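Local coordinates for phenol hydroxylase component phL (Pseudomonas stutzeri, PDB 3U52), which probably serves as a helical, non-catalytic subunit of a multicomponent phenol hydroxylase, packing against other subunits of the oxygenase assembly, at residues L120-P125 with D235-S240; R127-G132 with K200-T205; Y227-D232 with E295-L300. One frame throughout, in Å; residues are numbered along the deposited sequence.

Interaction 1 (L120-P125 with D235-S240); sequences LRLLVP and DQWFES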
loop_
_atom_site.group_PDB
_atom_site.type_symbol
_atom_site.label_atom_id
_atom_site.label_comp_id
_atom_site.label_asym_id
_atom_site.label_seq_id
_atom_site.Cartn_x
_atom_site.Cartn_y
_atom_site.Cartn_z
ATOM N N LEU D 120 40.283 -15.539 -9.373
ATOM C CA LEU D 120 40.013 -15.304 -10.784
ATOM C C LEU D 120 39.992 -16.609 -11.574
ATOM O O LEU D 120 39.352 -16.705 -12.635
ATOM C CB LEU D 120 41.056 -14.364 -11.362
ATOM C CG LEU D 120 41.018 -12.953 -10.793
ATOM C CD1 LEU D 120 41.964 -12.021 -11.574
ATOM C CD2 LEU D 120 39.552 -12.442 -10.792
ATOM N N ARG D 121 40.706 -17.608 -11.055
ATOM C CA ARG D 121 40.890 -18.883 -11.751
ATOM C C ARG D 121 39.918 -19.960 -11.274
ATOM O O ARG D 121 39.470 -20.785 -12.084
ATOM C CB ARG D 121 42.358 -19.380 -11.640
ATOM C CG ARG D 121 42.600 -20.744 -12.281
ATOM C CD ARG D 121 44.096 -21.101 -12.344
ATOM N NE ARG D 121 44.316 -22.290 -13.171
ATOM C CZ ARG D 121 44.571 -23.516 -12.713
ATOM N NH1 ARG D 121 44.688 -23.760 -11.403
ATOM N NH2 ARG D 121 44.748 -24.501 -13.587
ATOM N N LEU D 122 39.592 -19.964 -9.983
ATOM C CA LEU D 122 38.777 -21.052 -9.442
ATOM C C LEU D 122 37.299 -20.680 -9.264
ATOM O O LEU D 122 36.436 -21.537 -9.402
ATOM C CB LEU D 122 39.357 -21.525 -8.110
ATOM C CG LEU D 122 40.801 -22.031 -8.234
ATOM C CD1 LEU D 122 41.342 -22.388 -6.855
ATOM C CD2 LEU D 122 40.852 -23.231 -9.188
ATOM N N LEU D 123 37.041 -19.406 -8.982
ATOM C CA LEU D 123 35.694 -18.910 -8.600
ATOM C C LEU D 123 35.038 -18.072 -9.691
ATOM O O LEU D 123 33.941 -18.382 -10.150
ATOM C CB LEU D 123 35.759 -18.104 -7.281
ATOM C CG LEU D 123 34.384 -17.631 -6.748
ATOM C CD1 LEU D 123 33.514 -18.850 -6.452
ATOM C CD2 LEU D 123 34.556 -16.785 -5.520
ATOM N N VAL D 124 35.697 -17.015 -10.129
ATOM C CA VAL D 124 35.046 -16.086 -11.041
ATOM C C VAL D 124 34.539 -16.713 -12.363
ATOM O O VAL D 124 33.462 -16.313 -12.825
ATOM C CB VAL D 124 35.863 -14.750 -11.215
ATOM C CG1 VAL D 124 35.251 -13.861 -12.262
ATOM C CG2 VAL D 124 35.950 -14.012 -9.843
ATOM N N PRO D 125 35.286 -17.686 -12.983
ATOM C CA PRO D 125 34.753 -18.189 -14.267
ATOM C C PRO D 125 33.414 -18.950 -14.186
ATOM O O PRO D 125 32.750 -19.136 -15.204
ATOM C CB PRO D 125 35.899 -19.052 -14.839
ATOM C CG PRO D 125 37.167 -18.561 -14.102
ATOM C CD PRO D 125 36.616 -18.234 -12.693
ATOM N N ASP D 235 34.446 -23.477 -0.276
ATOM C CA ASP D 235 34.294 -22.359 0.659
ATOM C C ASP D 235 35.092 -22.587 1.968
ATOM O O ASP D 235 35.817 -21.701 2.440
ATOM C CB ASP D 235 32.810 -22.085 0.927
ATOM C CG ASP D 235 32.579 -20.906 1.887
ATOM O OD1 ASP D 235 32.801 -19.755 1.482
ATOM O OD2 ASP D 235 32.149 -21.145 3.037
ATOM N N GLN D 236 34.993 -23.775 2.530
ATOM C CA GLN D 236 35.850 -24.135 3.674
ATOM C C GLN D 236 37.348 -24.016 3.350
ATOM O O GLN D 236 38.127 -23.489 4.142
ATOM C CB GLN D 236 35.580 -25.573 4.121
ATOM C CG GLN D 236 34.162 -25.803 4.614
ATOM C CD GLN D 236 33.969 -27.203 5.184
ATOM O OE1 GLN D 236 34.853 -27.726 5.883
ATOM N NE2 GLN D 236 32.803 -27.817 4.897
ATOM N N TRP D 237 37.746 -24.545 2.199
ATOM C CA TRP D 237 39.143 -24.575 1.792
ATOM C C TRP D 237 39.724 -23.178 1.555
ATOM O O TRP D 237 40.929 -22.959 1.798
ATOM C CB TRP D 237 39.270 -25.469 0.559
ATOM C CG TRP D 237 40.586 -25.439 -0.141
ATOM C CD1 TRP D 237 41.690 -26.197 0.145
ATOM C CD2 TRP D 237 40.921 -24.641 -1.269
ATOM N NE1 TRP D 237 42.705 -25.906 -0.743
ATOM C CE2 TRP D 237 42.261 -24.958 -1.626
ATOM C CE3 TRP D 237 40.229 -23.682 -2.014
ATOM C CZ2 TRP D 237 42.923 -24.343 -2.690
ATOM C CZ3 TRP D 237 40.888 -23.074 -3.082
ATOM C CH2 TRP D 237 42.222 -23.407 -3.407
ATOM N N PHE D 238 38.893 -22.224 1.106
ATOM C CA PHE D 238 39.353 -20.812 0.949
ATOM C C PHE D 238 40.005 -20.241 2.218
ATOM O O PHE D 238 40.904 -19.398 2.151
ATOM C CB PHE D 238 38.211 -19.884 0.486
ATOM C CG PHE D 238 37.861 -20.023 -0.961
ATOM C CD1 PHE D 238 36.563 -19.852 -1.389
ATOM C CD2 PHE D 238 38.831 -20.341 -1.900
ATOM C CE1 PHE D 238 36.263 -19.999 -2.755
ATOM C CE2 PHE D 238 38.532 -20.486 -3.255
ATOM C CZ PHE D 238 37.262 -20.313 -3.677
ATOM N N GLU D 239 39.555 -20.723 3.372
ATOM C CA GLU D 239 40.092 -20.280 4.660
ATOM C C GLU D 239 41.591 -20.616 4.816
ATOM O O GLU D 239 42.394 -19.755 5.218
ATOM C CB GLU D 239 39.231 -20.861 5.795
ATOM C CG GLU D 239 39.860 -20.876 7.178
ATOM C CD GLU D 239 38.869 -21.347 8.247
ATOM O OE1 GLU D 239 38.896 -22.544 8.640
ATOM O OE2 GLU D 239 38.039 -20.517 8.674
ATOM N N SER D 240 41.945 -21.863 4.465
ATOM C CA SER D 240 43.321 -22.345 4.398
ATOM C C SER D 240 44.197 -21.573 3.386
ATOM O O SER D 240 45.434 -21.601 3.471
ATOM C CB SER D 240 43.314 -23.849 4.082
ATOM O OG SER D 240 43.052 -24.124 2.704
#
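Leu122 and Trp237 make the closer of two apolar touches in this contact. The branch that does the touching is CD1 of Leu122. It approaches the far corner of the six-membered ring, with CH2 of Trp237 at 3.7 Å from Leu122 CD1. CZ3 of the same ring lies 3.9 Å from that methyl. The methyl comes obliquely, and the two side chains cross at about a right angle. Trp237 CG is anti to the backbone N (chi1 170°), and the indole reaches out from its helix toward the leucine. The second touch is looser. Phe238 extends the end of its ring, CZ, to 4.5 Å from Leu123 CB. Together the two leucines meet two consecutive aromatic residues.

No hydrogen bond joins the two segments; their polar groups bond within the segment or to neighbours. Ser240 OG donates to Trp237 O over 2.6 Å, in the carbonyl plane and on a lone pair. Two acids of 235-240 reach a second copy of this protein: Asp235 OD2 forms a salt bridge with Arg105 of that subunit, and Glu239 OE2 with its Arg110. On the other segment, Arg121 NE pairs with Asp192 within the same chain.

The contact joins segment 120-125, on helix 113-122, to the last part of helix 211-240. Around it, Leu123 packs on Leu167 and Ile170 of helix 147-175, Leu120 and Val124 lean on helix 180-191, and Trp237 touches Ser304 in the loop after helix 276-302.

Interaction 2 (R127-G132 with K200-T205); sequences RHVELG and KLVEDT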
loop_
_atom_site.group_PDB
_atom_site.type_symbol
_atom_site.label_atom_id
_atom_site.label_comp_id
_atom_site.label_asym_id
_atom_site.label_seq_id
_atom_site.Cartn_x
_atom_site.Cartn_y
_atom_site.Cartn_z
ATOM N N ARG D 127 30.821 -17.543 -13.413
ATOM C CA ARG D 127 29.814 -16.688 -14.058
ATOM C C ARG D 127 29.400 -17.172 -15.431
ATOM O O ARG D 127 28.292 -16.878 -15.886
ATOM C CB ARG D 127 30.273 -15.238 -14.190
ATOM C CG ARG D 127 31.591 -15.009 -14.900
ATOM C CD ARG D 127 31.936 -13.533 -14.924
ATOM N NE ARG D 127 33.135 -13.352 -15.720
ATOM C CZ ARG D 127 33.275 -12.494 -16.729
ATOM N NH1 ARG D 127 32.308 -11.637 -17.041
ATOM N NH2 ARG D 127 34.433 -12.454 -17.379
ATOM N N HIS D 128 30.314 -17.867 -16.128
ATOM C CA HIS D 128 30.006 -18.364 -17.483
ATOM C C HIS D 128 29.064 -19.572 -17.430
ATOM O O HIS D 128 28.191 -19.804 -18.291
ATOM C CB HIS D 128 31.322 -18.688 -18.204
ATOM C CG HIS D 128 32.285 -17.541 -18.266
ATOM N ND1 HIS D 128 32.019 -16.367 -18.942
ATOM C CD2 HIS D 128 33.519 -17.391 -17.730
ATOM C CE1 HIS D 128 33.062 -15.561 -18.844
ATOM N NE2 HIS D 128 33.982 -16.166 -18.112
ATOM N N VAL D 129 29.182 -20.319 -16.358
ATOM C CA VAL D 129 28.313 -21.453 -16.096
ATOM C C VAL D 129 26.920 -20.916 -15.749
ATOM O O VAL D 129 25.901 -21.424 -16.242
ATOM C CB VAL D 129 28.904 -22.315 -14.950
ATOM C CG1 VAL D 129 27.965 -23.480 -14.542
ATOM C CG2 VAL D 129 30.292 -22.843 -15.378
ATOM N N GLU D 130 26.881 -19.863 -14.910
ATOM C CA GLU D 130 25.607 -19.177 -14.569
ATOM C C GLU D 130 24.911 -18.687 -15.841
ATOM O O GLU D 130 23.666 -18.784 -15.989
ATOM C CB GLU D 130 25.904 -18.002 -13.607
ATOM C CG GLU D 130 26.340 -18.478 -12.213
ATOM C CD GLU D 130 25.382 -19.506 -11.577
ATOM O OE1 GLU D 130 24.160 -19.241 -11.578
ATOM O OE2 GLU D 130 25.810 -20.603 -11.090
ATOM N N LEU D 131 25.704 -18.139 -16.759
ATOM C CA LEU D 131 25.156 -17.628 -18.004
ATOM C C LEU D 131 24.511 -18.778 -18.748
ATOM O O LEU D 131 23.352 -18.677 -19.119
ATOM C CB LEU D 131 26.212 -16.969 -18.890
ATOM C CG LEU D 131 25.458 -16.354 -20.093
ATOM C CD1 LEU D 131 24.521 -15.238 -19.659
ATOM C CD2 LEU D 131 26.399 -15.791 -21.032
ATOM N N GLY D 132 25.247 -19.881 -18.949
ATOM C CA GLY D 132 24.658 -21.110 -19.524
ATOM C C GLY D 132 23.338 -21.489 -18.866
ATOM O O GLY D 132 22.358 -21.794 -19.571
ATOM N N LYS D 200 32.990 -27.263 -22.360
ATOM C CA LYS D 200 32.421 -28.211 -23.317
ATOM C C LYS D 200 31.067 -28.750 -22.847
ATOM O O LYS D 200 30.128 -28.866 -23.645
ATOM C CB LYS D 200 33.379 -29.415 -23.577
ATOM C CG LYS D 200 32.718 -30.483 -24.539
ATOM C CD LYS D 200 33.687 -31.602 -24.948
ATOM C CE LYS D 200 32.989 -32.758 -25.659
ATOM N NZ LYS D 200 32.030 -32.309 -26.726
ATOM N N LEU D 201 30.969 -29.114 -21.566
ATOM C CA LEU D 201 29.704 -29.606 -21.030
ATOM C C LEU D 201 28.618 -28.508 -21.130
ATOM O O LEU D 201 27.481 -28.786 -21.588
ATOM C CB LEU D 201 29.842 -30.083 -19.582
ATOM C CG LEU D 201 28.536 -30.226 -18.777
ATOM C CD1 LEU D 201 27.610 -31.282 -19.424
ATOM C CD2 LEU D 201 28.824 -30.526 -17.317
ATOM N N VAL D 202 28.936 -27.283 -20.678
ATOM C CA VAL D 202 27.962 -26.178 -20.813
ATOM C C VAL D 202 27.525 -25.953 -22.258
ATOM O O VAL D 202 26.323 -25.857 -22.549
ATOM C CB VAL D 202 28.469 -24.832 -20.175
ATOM C CG1 VAL D 202 27.556 -23.712 -20.579
ATOM C CG2 VAL D 202 28.616 -24.978 -18.660
ATOM N N GLU D 203 28.485 -25.901 -23.184
ATOM C CA GLU D 203 28.124 -25.804 -24.598
ATOM C C GLU D 203 27.241 -26.974 -25.118
ATOM O O GLU D 203 26.294 -26.759 -25.923
ATOM C CB GLU D 203 29.373 -25.582 -25.483
ATOM C CG GLU D 203 30.089 -24.288 -25.182
ATOM C CD GLU D 203 31.261 -24.031 -26.096
ATOM O OE1 GLU D 203 32.111 -23.145 -25.796
ATOM O OE2 GLU D 203 31.309 -24.719 -27.138
ATOM N N ASP D 204 27.502 -28.182 -24.616
ATOM C CA ASP D 204 26.676 -29.368 -24.926
ATOM C C ASP D 204 25.214 -29.234 -24.438
ATOM O O ASP D 204 24.258 -29.539 -25.168
ATOM C CB ASP D 204 27.313 -30.636 -24.362
ATOM C CG ASP D 204 28.578 -31.104 -25.153
ATOM O OD1 ASP D 204 28.935 -30.570 -26.261
ATOM O OD2 ASP D 204 29.243 -32.015 -24.608
ATOM N N THR D 205 25.040 -28.756 -23.219
ATOM C CA THR D 205 23.682 -28.503 -22.718
ATOM C C THR D 205 22.857 -27.528 -23.573
ATOM O O THR D 205 21.632 -27.672 -23.677
ATOM C CB THR D 205 23.675 -28.047 -21.252
ATOM O OG1 THR D 205 24.071 -26.652 -21.156
ATOM C CG2 THR D 205 24.576 -28.942 -20.405
#
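The backbones come closest at Gly132 and Val202, whose CA atoms are 6.2 Å apart. Gly132 has no side chain, and Val202 packs directly against its main chain. Val202 CG1 rests 4.0 Å from Gly132 CA. Its other methyl serves a second partner: Val202 CG2 is 4.3 Å from Val129 CG2. With CG1 anti to the backbone N (chi1 169°), the fork of Val202 spreads over Val129 and Gly132, which are three residues apart on helix 126-143. These touches are purely apolar, and all three residues are buried.

Charged groups sit on the flanks. Lys200 NZ forms a salt bridge of 3.5 Å with Asp204 OD2, one turn further along the same helix. On the other segment, Arg127 folds over its neighbour. His128 CE1 lies 3.5 Å above the guanidinium plane of Arg127, toward its rim. The imidazole also stacks with Trp189 of helix 180-191.

A chain of another protein borders this site. Arg127 NH2 forms a salt bridge with an acidic side chain of it, His128 ND1 and Glu203 OE2 are hydrogen-bonded to its backbone, and one of its aromatic side chains packs on Val202. The helices are thus joined beside a subunit interface. The missing side chain at Gly132 lets the Val202 methyl lie against the main chain, so the backbones can approach this closely. The contact belongs to the all-helical core of a methane/phenol/alkene hydroxylase family subunit, a fold related to that of the diiron-binding partner in such enzymes.

Interaction 3 (Y227-D232 with E295-L300); sequences YPLVYD and EALKPL. With XE (xenon), chain B.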
loop_
_atom_site.group_PDB
_atom_site.type_symbol
_atom_site.label_atom_id
_atom_site.label_comp_id
_atom_site.label_asym_id
_atom_site.label_seq_id
_atom_site.Cartn_x
_atom_site.Cartn_y
_atom_site.Cartn_z
ATOM N N TYR D 227 27.118 -26.710 -6.725
ATOM C CA TYR D 227 26.877 -25.812 -5.608
ATOM C C TYR D 227 27.475 -26.337 -4.298
ATOM O O TYR D 227 28.173 -25.599 -3.645
ATOM C CB TYR D 227 25.380 -25.444 -5.512
ATOM C CG TYR D 227 25.109 -24.235 -6.352
ATOM C CD1 TYR D 227 24.996 -24.343 -7.722
ATOM C CD2 TYR D 227 25.062 -22.954 -5.767
ATOM C CE1 TYR D 227 24.789 -23.230 -8.511
ATOM C CE2 TYR D 227 24.857 -21.816 -6.541
ATOM C CZ TYR D 227 24.730 -21.970 -7.903
ATOM O OH TYR D 227 24.517 -20.868 -8.666
ATOM N N PRO D 228 27.201 -27.615 -3.918
ATOM C CA PRO D 228 27.923 -28.116 -2.722
ATOM C C PRO D 228 29.447 -28.077 -2.856
ATOM O O PRO D 228 30.113 -27.627 -1.932
ATOM C CB PRO D 228 27.406 -29.558 -2.561
ATOM C CG PRO D 228 25.968 -29.512 -3.250
ATOM C CD PRO D 228 26.255 -28.630 -4.457
ATOM N N LEU D 229 29.989 -28.497 -4.003
ATOM C CA LEU D 229 31.445 -28.504 -4.170
ATOM C C LEU D 229 32.021 -27.119 -3.982
ATOM O O LEU D 229 32.985 -26.929 -3.246
ATOM C CB LEU D 229 31.863 -29.047 -5.549
ATOM C CG LEU D 229 33.372 -29.050 -5.867
ATOM C CD1 LEU D 229 34.145 -29.971 -4.927
ATOM C CD2 LEU D 229 33.575 -29.471 -7.319
ATOM N N VAL D 230 31.424 -26.149 -4.658
ATOM C CA VAL D 230 31.961 -24.784 -4.674
ATOM C C VAL D 230 31.644 -23.955 -3.397
ATOM O O VAL D 230 32.553 -23.378 -2.768
ATOM C CB VAL D 230 31.547 -24.027 -5.950
ATOM C CG1 VAL D 230 32.112 -22.589 -5.916
ATOM C CG2 VAL D 230 32.064 -24.746 -7.189
ATOM N N TYR D 231 30.368 -23.890 -3.018
ATOM C CA TYR D 231 29.974 -22.954 -1.955
ATOM C C TYR D 231 29.942 -23.573 -0.579
ATOM O O TYR D 231 29.722 -22.847 0.402
ATOM C CB TYR D 231 28.647 -22.245 -2.294
ATOM C CG TYR D 231 28.735 -21.503 -3.612
ATOM C CD1 TYR D 231 28.196 -22.033 -4.763
ATOM C CD2 TYR D 231 29.431 -20.318 -3.705
ATOM C CE1 TYR D 231 28.310 -21.352 -6.004
ATOM C CE2 TYR D 231 29.541 -19.641 -4.909
ATOM C CZ TYR D 231 28.982 -20.161 -6.046
ATOM O OH TYR D 231 29.135 -19.457 -7.225
ATOM N N ASP D 232 30.153 -24.881 -0.500
ATOM C CA ASP D 232 30.394 -25.547 0.760
ATOM C C ASP D 232 31.829 -26.009 0.892
ATOM O O ASP D 232 32.553 -25.535 1.767
ATOM C CB ASP D 232 29.490 -26.744 0.928
ATOM C CG ASP D 232 28.117 -26.375 1.461
ATOM O OD1 ASP D 232 27.885 -25.187 1.827
ATOM O OD2 ASP D 232 27.241 -27.285 1.494
ATOM N N GLU D 295 32.760 -35.435 -14.261
ATOM C CA GLU D 295 34.009 -35.251 -14.980
ATOM C C GLU D 295 34.313 -33.773 -15.283
ATOM O O GLU D 295 35.489 -33.372 -15.355
ATOM C CB GLU D 295 34.048 -36.157 -16.235
ATOM C CG GLU D 295 33.882 -35.452 -17.586
ATOM C CD GLU D 295 34.325 -36.315 -18.783
ATOM O OE1 GLU D 295 35.279 -35.874 -19.481
ATOM O OE2 GLU D 295 33.725 -37.419 -19.018
ATOM N N ALA D 296 33.267 -32.947 -15.430
ATOM C CA ALA D 296 33.459 -31.498 -15.638
ATOM C C ALA D 296 33.920 -30.763 -14.367
ATOM O O ALA D 296 34.629 -29.765 -14.438
ATOM C CB ALA D 296 32.202 -30.873 -16.201
ATOM N N LEU D 297 33.480 -31.247 -13.212
ATOM C CA LEU D 297 33.873 -30.705 -11.929
ATOM C C LEU D 297 35.215 -31.226 -11.436
ATOM O O LEU D 297 35.824 -30.611 -10.595
ATOM C CB LEU D 297 32.798 -31.019 -10.897
ATOM C CG LEU D 297 31.491 -30.274 -11.191
ATOM C CD1 LEU D 297 30.394 -30.859 -10.402
ATOM C CD2 LEU D 297 31.636 -28.706 -10.950
ATOM N N LYS D 298 35.660 -32.370 -11.951
ATOM C CA LYS D 298 36.886 -33.020 -11.446
ATOM C C LYS D 298 38.150 -32.112 -11.486
ATOM O O LYS D 298 38.831 -31.964 -10.467
ATOM C CB LYS D 298 37.079 -34.381 -12.165
ATOM C CG LYS D 298 38.224 -35.303 -11.718
ATOM C CD LYS D 298 37.807 -36.783 -12.079
ATOM C CE LYS D 298 38.839 -37.523 -12.924
ATOM N NZ LYS D 298 40.131 -37.745 -12.164
ATOM N N PRO D 299 38.459 -31.482 -12.638
ATOM C CA PRO D 299 39.657 -30.607 -12.579
ATOM C C PRO D 299 39.576 -29.427 -11.586
ATOM O O PRO D 299 40.616 -28.960 -11.071
ATOM C CB PRO D 299 39.802 -30.076 -14.011
ATOM C CG PRO D 299 38.729 -30.645 -14.806
ATOM C CD PRO D 299 37.833 -31.503 -13.967
ATOM N N LEU D 300 38.361 -28.926 -11.333
ATOM C CA LEU D 300 38.171 -27.902 -10.330
ATOM C C LEU D 300 38.413 -28.448 -8.925
ATOM O O LEU D 300 39.057 -27.795 -8.109
ATOM C CB LEU D 300 36.766 -27.283 -10.444
ATOM C CG LEU D 300 36.374 -26.131 -9.501
ATOM C CD1 LEU D 300 37.201 -24.838 -9.803
ATOM C CD2 LEU D 300 34.876 -25.840 -9.591
HETATM XE XE XE B . 25.699 -25.025 -1.077
#
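Leu229 meets two leucines of helix 276-302 through one methyl, CD2. It lies 4.0 Å from Leu297 CB, and the two side chains slide past each other in opposite directions. The same Leu229 CD2 reaches Leu300 CD2 at 4.5 Å. Val230 CG2 is 3.9 Å from Leu300 CD2, and the Val230 and Leu300 side chains cross at about a right angle.

The helix segments are nearly parallel, at 20° with axes 11.4 Å apart. The leucines bridge this distance. Leu229 and Leu300 both carry CG anti to the backbone N, which extends them across it. Leu310 of helix 307-322 packs on both Leu229 and Leu297.

Segment 227-232 also borders a xenon site. Tyr227 O and Asp232 OD1 are each 3.6 Å from the xenon, and Tyr257 completes the pocket. The Tyr227 and Tyr257 rings meet nearly parallel. Tyr227 OH is tied to Glu130 OE2 of helix 126-143. A wider pi-type turn at 228-232 takes in both Leu229 and Val230, which touch the other helix, and Asp232 at the xenon.

The helix contact thus rests on dispersion and burial of methyl groups. The inert xenon likewise forms no hydrogen bonds, and is held by dispersion and induced polarisation.

How the interactions relate
From the N terminus, the chain first passes 120-125 and 127-132, on consecutive helices. Interaction 2 closes first, when 200-205 returns to 127-132. Segment 227-232 then opens interaction 3, and 235-240 closes interaction 1 a few residues later on the same helix. Interaction 2 is therefore nested inside the loop of interaction 1. Interaction 3 closes last, at 295-300. It crosses interaction 1 and follows interaction 2 in series. Interactions 1 and 3 touch: Leu123 CD1 packs on Val230 CG1. Leu201 CD2 meets Ala296 CB between interactions 2 and 3. Helix 211-240 is shared by interactions 1 and 3, linking helices 113-122 and 276-302.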